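Local coordinates for putative histidine protein kinase (Rhodobacter sphaeroides, PDB 3KYJ) that probably autophosphorylates on a histidine of its Hpt domain, the part present here, and passes the phosphate to response regulators, relaying chemoreceptor signals to the flagellar motors, at residues A[77-82]-A[130-135]. Numbering follows the deposited sequence.
Sequences IGLVRD and SKIARC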
loop_
_atom_site.group_PDB
_atom_site.type_symbol
_atom_site.label_atom_id
_atom_site.label_comp_id
_atom_site.label_asym_id
_atom_site.label_seq_id
_atom_site.Cartn_x
_atom_site.Cartn_y
_atom_site.Cartn_z
ATOM N N ILE A 77 -12.400 8.327 -7.105
ATOM C CA ILE A 77 -12.529 7.030 -7.758
ATOM C C ILE A 77 -13.368 6.092 -6.881
ATOM O O ILE A 77 -14.172 5.315 -7.388
ATOM C CB ILE A 77 -11.152 6.395 -8.014
ATOM C CG1 ILE A 77 -10.339 7.244 -8.973
ATOM C CG2 ILE A 77 -11.328 4.966 -8.538
ATOM C CD1 ILE A 77 -8.831 6.995 -8.881
ATOM N N GLY A 78 -13.202 6.174 -5.562
ATOM C CA GLY A 78 -14.010 5.391 -4.641
ATOM C C GLY A 78 -15.509 5.670 -4.714
ATOM O O GLY A 78 -16.323 4.768 -4.497
ATOM N N LEU A 79 -15.894 6.903 -5.026
ATOM C CA LEU A 79 -17.318 7.223 -5.180
ATOM C C LEU A 79 -17.905 6.454 -6.359
ATOM O O LEU A 79 -19.047 5.995 -6.305
ATOM C CB LEU A 79 -17.539 8.704 -5.435
ATOM C CG LEU A 79 -17.268 9.665 -4.279
ATOM C CD1 LEU A 79 -17.413 11.084 -4.796
ATOM C CD2 LEU A 79 -18.223 9.396 -3.127
ATOM N N VAL A 80 -17.139 6.358 -7.440
ATOM C CA VAL A 80 -17.538 5.544 -8.609
ATOM C C VAL A 80 -17.617 4.071 -8.225
ATOM O O VAL A 80 -18.598 3.388 -8.532
ATOM C CB VAL A 80 -16.557 5.717 -9.790
ATOM C CG1 VAL A 80 -16.939 4.796 -10.929
ATOM C CG2 VAL A 80 -16.554 7.155 -10.275
ATOM N N ARG A 81 -16.589 3.575 -7.544
ATOM C CA ARG A 81 -16.505 2.147 -7.266
ATOM C C ARG A 81 -17.557 1.711 -6.243
ATOM O O ARG A 81 -18.143 0.633 -6.385
ATOM C CB ARG A 81 -15.096 1.786 -6.771
ATOM C CG ARG A 81 -14.851 0.286 -6.680
ATOM C CD ARG A 81 -13.554 -0.019 -5.963
ATOM N NE ARG A 81 -13.645 0.328 -4.548
ATOM C CZ ARG A 81 -12.646 0.199 -3.685
ATOM N NH1 ARG A 81 -11.484 -0.273 -4.096
ATOM N NH2 ARG A 81 -12.815 0.533 -2.415
ATOM N N ASP A 82 -17.832 2.555 -5.247
ATOM C CA ASP A 82 -18.617 2.151 -4.080
ATOM C C ASP A 82 -19.967 2.841 -3.908
ATOM O O ASP A 82 -20.895 2.249 -3.341
ATOM C CB ASP A 82 -17.801 2.409 -2.810
ATOM C CG ASP A 82 -16.486 1.667 -2.811
ATOM O OD1 ASP A 82 -16.402 0.630 -3.498
ATOM O OD2 ASP A 82 -15.537 2.131 -2.132
ATOM N N SER A 130 -14.349 20.074 -5.738
ATOM C CA SER A 130 -15.575 20.516 -6.406
ATOM C C SER A 130 -16.325 19.331 -7.024
ATOM O O SER A 130 -17.520 19.189 -6.812
ATOM C CB SER A 130 -15.241 21.511 -7.516
ATOM O OG SER A 130 -16.399 21.752 -8.316
ATOM N N LYS A 131 -15.624 18.494 -7.791
ATOM C CA LYS A 131 -16.266 17.338 -8.408
ATOM C C LYS A 131 -16.778 16.387 -7.325
ATOM O O LYS A 131 -17.888 15.899 -7.408
ATOM C CB LYS A 131 -15.335 16.632 -9.376
ATOM C CG LYS A 131 -16.029 15.502 -10.145
ATOM C CD LYS A 131 -17.274 15.980 -10.869
ATOM C CE LYS A 131 -17.673 14.946 -11.929
ATOM N NZ LYS A 131 -18.971 15.286 -12.583
ATOM N N ILE A 132 -15.981 16.144 -6.291
ATOM C CA ILE A 132 -16.428 15.282 -5.197
ATOM C C ILE A 132 -17.735 15.786 -4.577
ATOM O O ILE A 132 -18.677 15.016 -4.370
ATOM C CB ILE A 132 -15.320 15.110 -4.140
ATOM C CG1 ILE A 132 -14.210 14.220 -4.703
ATOM C CG2 ILE A 132 -15.871 14.495 -2.872
ATOM C CD1 ILE A 132 -12.928 14.220 -3.846
ATOM N N ALA A 133 -17.795 17.085 -4.312
ATOM C CA ALA A 133 -18.978 17.689 -3.723
ATOM C C ALA A 133 -20.192 17.612 -4.661
ATOM O O ALA A 133 -21.301 17.324 -4.220
ATOM C CB ALA A 133 -18.687 19.133 -3.342
ATOM N N ARG A 134 -19.972 17.878 -5.946
ATOM C CA ARG A 134 -21.079 17.956 -6.899
ATOM C C ARG A 134 -21.657 16.603 -7.232
ATOM O O ARG A 134 -22.838 16.483 -7.498
ATOM C CB ARG A 134 -20.641 18.618 -8.201
ATOM C CG ARG A 134 -20.666 20.124 -8.147
ATOM C CD ARG A 134 -20.237 20.713 -9.465
ATOM N NE ARG A 134 -18.820 20.500 -9.697
ATOM C CZ ARG A 134 -18.303 19.806 -10.698
ATOM N NH1 ARG A 134 -19.091 19.224 -11.596
ATOM N NH2 ARG A 134 -16.988 19.692 -10.796
ATOM N N CYS A 135 -20.831 15.573 -7.265
ATOM C CA CYS A 135 -21.361 14.294 -7.687
ATOM C C CYS A 135 -21.724 13.461 -6.459
ATOM O O CYS A 135 -22.272 12.367 -6.580
ATOM C CB CYS A 135 -20.392 13.590 -8.630
ATOM S SG CYS A 135 -19.117 12.732 -7.827
#
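Leu-79 reaches across to helix 122-135 with a single methyl, CD1, which meets Cys-135 and Ile-132 together. Its closest approach is to the sulfur, CD1 to Cys-135 SG at 3.8 Å; CG2 of Ile-132 stands 4.2 Å from the same CD1, and the carbonyl O of Ile-132 is equally far from it. Two torsions extend the leucine: CG lies anti to the carbonyl carbon (chi1 -70°), and CD1 continues the chain outward (chi2 174°), making it the leading atom. On the other helix, Cys-135 carries SG between its backbone N and carbonyl carbon (chi1 82°), turned to receive that methyl. Val-85, in the loop after helix 64-82, touches both Leu-79 and Cys-135 and is backbone hydrogen-bonded to Leu-79, while Ile-132 also packs on Asp-75 and Leu-76, farther back along helix 64-82. Away from the contact, polar pairs order helix 122-135: Arg-134 grips Ser-130 OG one turn back with two nitrogens, NE at 3.1 Å and NH2 at 3.3 Å, the oxygen lying in the guanidinium plane. Salt bridges from Lys-131 to Asp-88, just before helix 89-112, and from both Lys-131 and Arg-134 to Glu-90 in its first turn fix helix 122-135 independently. Helix 122-135 thus packs against the end of helix 64-82, in the all-helical Hpt-containing fragment, through a small surface patch burying 104 Å² in all; its methyl-to-sulfur and methyl-to-methyl approaches are dispersive and not directional.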